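Local coordinates for protein beta-xylanase (Caldicellulosiruptor kristjanssonii, PDB 7NWN) that probably binds plant cell-wall carbohydrate through a calcium-containing family 9 carbohydrate-binding module of a multimodular xylanase-glucuronoyl esterase, at residues S93-L98 and D112-V117. Residues are numbered along the deposited sequence; the frame is centred on the assembly and turned at random.
Sequences SVEIFL and DLHYRV. With CA (calcium ion), chain S; EDO (1,2-ethanediol), chain I.
F97 lies over one face of the H114 imidazole in an offset stack, ring centroids 3.9 Å apart and planes 15° from parallel. F97 CE2 sits above the centre of the imidazole, while H114 CD2 falls toward the rim of the phenyl ring. At the imidazole edge, near I96 O, H114 NE2 donates to E95 OE1 over 2.7 Å. The acceptor lies in the ring plane, but the bond reaches the carboxylate from above its own plane. Stack and bond together restrain the rotation of the imidazole. The guanidinium of R116 meets E95 OE2 at its edge, with NE at 2.8 Å in a salt bridge and NH2 adding a weak bond. Its plane stands 85° to the carboxylate. R116 CG is anti to the backbone N (chi1 -177°) and the chain bends at chi3, which brings NE back to E95. R116 NH2 forms a second salt bridge, to D126, and N169 ND2 hydrogen-bonds to E95 OE2. On the face opposite these side chains, V94 CG2 packs on V117 CG1 at 3.8 Å and L98 on L113. V94, I96 and L98 also touch strand 69-77. D112 OD1 binds calcium with D99, D103 and D111; its OD2 accepts from Q109 N. Six backbone hydrogen bonds join this regular antiparallel pair, part of the CBM9 beta-sandwich.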
loop_
_atom_site.group_PDB
_atom_site.type_symbol
_atom_site.label_atom_id
_atom_site.label_comp_id
_atom_site.label_asym_id
_atom_site.label_seq_id
_atom_site.Cartn_x
_atom_site.Cartn_y
_atom_site.Cartn_z
ATOM N N SER A 93 -5.625 -9.190 -5.049
ATOM C CA SER A 93 -5.702 -7.747 -4.909
ATOM C C SER A 93 -4.808 -7.358 -3.739
ATOM O O SER A 93 -4.416 -8.221 -2.946
ATOM C CB SER A 93 -7.151 -7.274 -4.739
ATOM O OG SER A 93 -7.746 -7.897 -3.631
ATOM N N VAL A 94 -4.422 -6.081 -3.698
ATOM C CA VAL A 94 -3.731 -5.569 -2.529
ATOM C C VAL A 94 -4.595 -4.453 -1.916
ATOM O O VAL A 94 -5.337 -3.804 -2.621
ATOM C CB VAL A 94 -2.296 -5.077 -2.829
ATOM C CG1 VAL A 94 -1.416 -6.132 -3.492
ATOM C CG2 VAL A 94 -2.284 -3.791 -3.588
ATOM N N GLU A 95 -4.499 -4.246 -0.599
ATOM C CA GLU A 95 -5.272 -3.188 0.049
ATOM C C GLU A 95 -4.302 -2.341 0.869
ATOM O O GLU A 95 -3.325 -2.861 1.428
ATOM C CB GLU A 95 -6.245 -3.813 1.042
ATOM C CG GLU A 95 -7.294 -4.699 0.372
ATOM C CD GLU A 95 -8.370 -5.247 1.271
ATOM O OE1 GLU A 95 -8.413 -4.869 2.470
ATOM O OE2 GLU A 95 -9.169 -6.059 0.786
ATOM N N ILE A 96 -4.584 -1.033 0.879
ATOM C CA ILE A 96 -3.753 -0.038 1.546
ATOM C C ILE A 96 -4.697 0.721 2.476
ATOM O O ILE A 96 -5.747 1.150 2.040
ATOM C CB ILE A 96 -3.059 0.900 0.515
ATOM C CG1 ILE A 96 -2.073 0.082 -0.345
ATOM C CG2 ILE A 96 -2.292 2.049 1.208
ATOM C CD1 ILE A 96 -1.816 0.744 -1.689
ATOM N N PHE A 97 -4.290 0.848 3.732
ATOM C CA PHE A 97 -5.038 1.554 4.758
ATOM C C PHE A 97 -4.171 2.711 5.255
ATOM O O PHE A 97 -2.975 2.506 5.455
ATOM C CB PHE A 97 -5.249 0.591 5.931
ATOM C CG PHE A 97 -5.907 -0.750 5.629
ATOM C CD1 PHE A 97 -5.193 -1.781 5.026
ATOM C CD2 PHE A 97 -7.232 -0.983 5.998
ATOM C CE1 PHE A 97 -5.772 -3.030 4.828
ATOM C CE2 PHE A 97 -7.826 -2.233 5.812
ATOM C CZ PHE A 97 -7.090 -3.252 5.225
ATOM N N LEU A 98 -4.781 3.888 5.468
ATOM C CA LEU A 98 -4.053 5.038 5.995
ATOM C C LEU A 98 -4.902 5.782 7.043
ATOM O O LEU A 98 -6.083 6.071 6.807
ATOM C CB LEU A 98 -3.701 5.979 4.837
ATOM C CG LEU A 98 -2.614 7.023 5.136
ATOM C CD1 LEU A 98 -1.254 6.371 5.365
ATOM C CD2 LEU A 98 -2.558 8.054 3.998
ATOM N N ASP A 112 -9.768 8.655 7.459
ATOM C CA ASP A 112 -9.219 7.302 7.345
ATOM C C ASP A 112 -9.474 6.743 5.941
ATOM O O ASP A 112 -10.479 7.058 5.323
ATOM C CB ASP A 112 -9.701 6.381 8.466
ATOM C CG ASP A 112 -9.273 6.869 9.853
ATOM O OD1 ASP A 112 -8.081 7.185 10.019
ATOM O OD2 ASP A 112 -10.124 6.880 10.762
ATOM N N LEU A 113 -8.485 6.033 5.393
ATOM C CA LEU A 113 -8.569 5.583 4.001
ATOM C C LEU A 113 -8.389 4.070 3.965
ATOM O O LEU A 113 -7.541 3.516 4.680
ATOM C CB LEU A 113 -7.493 6.266 3.150
ATOM C CG LEU A 113 -7.440 7.810 3.200
ATOM C CD1 LEU A 113 -6.285 8.321 2.337
ATOM C CD2 LEU A 113 -8.754 8.468 2.773
ATOM N N HIS A 114 -9.164 3.448 3.065
ATOM C CA HIS A 114 -8.987 2.028 2.782
ATOM C C HIS A 114 -9.272 1.781 1.295
ATOM O O HIS A 114 -10.422 1.877 0.846
ATOM C CB HIS A 114 -9.865 1.184 3.729
ATOM C CG HIS A 114 -9.759 -0.286 3.526
ATOM N ND1 HIS A 114 -10.730 -1.166 3.959
ATOM C CD2 HIS A 114 -8.818 -1.034 2.912
ATOM C CE1 HIS A 114 -10.390 -2.385 3.644
ATOM N NE2 HIS A 114 -9.227 -2.334 2.998
ATOM N N TYR A 115 -8.185 1.518 0.563
ATOM C CA TYR A 115 -8.231 1.380 -0.892
ATOM C C TYR A 115 -7.799 -0.043 -1.242
ATOM O O TYR A 115 -7.122 -0.689 -0.441
ATOM C CB TYR A 115 -7.237 2.356 -1.527
ATOM C CG TYR A 115 -7.614 3.814 -1.383
ATOM C CD1 TYR A 115 -8.858 4.291 -1.764
ATOM C CD2 TYR A 115 -6.690 4.733 -0.902
ATOM C CE1 TYR A 115 -9.181 5.644 -1.629
ATOM C CE2 TYR A 115 -6.982 6.094 -0.821
ATOM C CZ TYR A 115 -8.248 6.550 -1.143
ATOM O OH TYR A 115 -8.532 7.890 -1.054
ATOM N N ARG A 116 -8.188 -0.484 -2.443
ATOM C CA ARG A 116 -7.885 -1.842 -2.930
ATOM C C ARG A 116 -7.655 -1.725 -4.437
ATOM O O ARG A 116 -8.319 -0.910 -5.078
ATOM C CB ARG A 116 -9.094 -2.781 -2.682
ATOM C CG ARG A 116 -8.897 -4.257 -3.075
ATOM C CD ARG A 116 -10.189 -5.112 -2.869
ATOM N NE ARG A 116 -10.541 -5.173 -1.434
ATOM C CZ ARG A 116 -11.451 -4.395 -0.826
ATOM N NH1 ARG A 116 -12.190 -3.536 -1.522
ATOM N NH2 ARG A 116 -11.602 -4.481 0.485
ATOM N N VAL A 117 -6.708 -2.523 -4.979
ATOM C CA VAL A 117 -6.535 -2.595 -6.425
ATOM C C VAL A 117 -6.178 -4.048 -6.736
ATOM O O VAL A 117 -5.394 -4.670 -5.996
ATOM C CB VAL A 117 -5.456 -1.601 -6.941
ATOM C CG1 VAL A 117 -4.119 -1.740 -6.223
ATOM C CG2 VAL A 117 -5.273 -1.630 -8.451
HETATM CA CA CA S . -7.588 9.074 11.289
HETATM C C1 EDO I . -14.239 8.200 5.723
HETATM O O1 EDO I . -13.332 7.173 6.250
HETATM C C2 EDO I . -14.516 8.452 4.248
HETATM O O2 EDO I . -15.335 7.498 3.541
HETATM O O HOH W 1 -8.321 7.258 12.857
#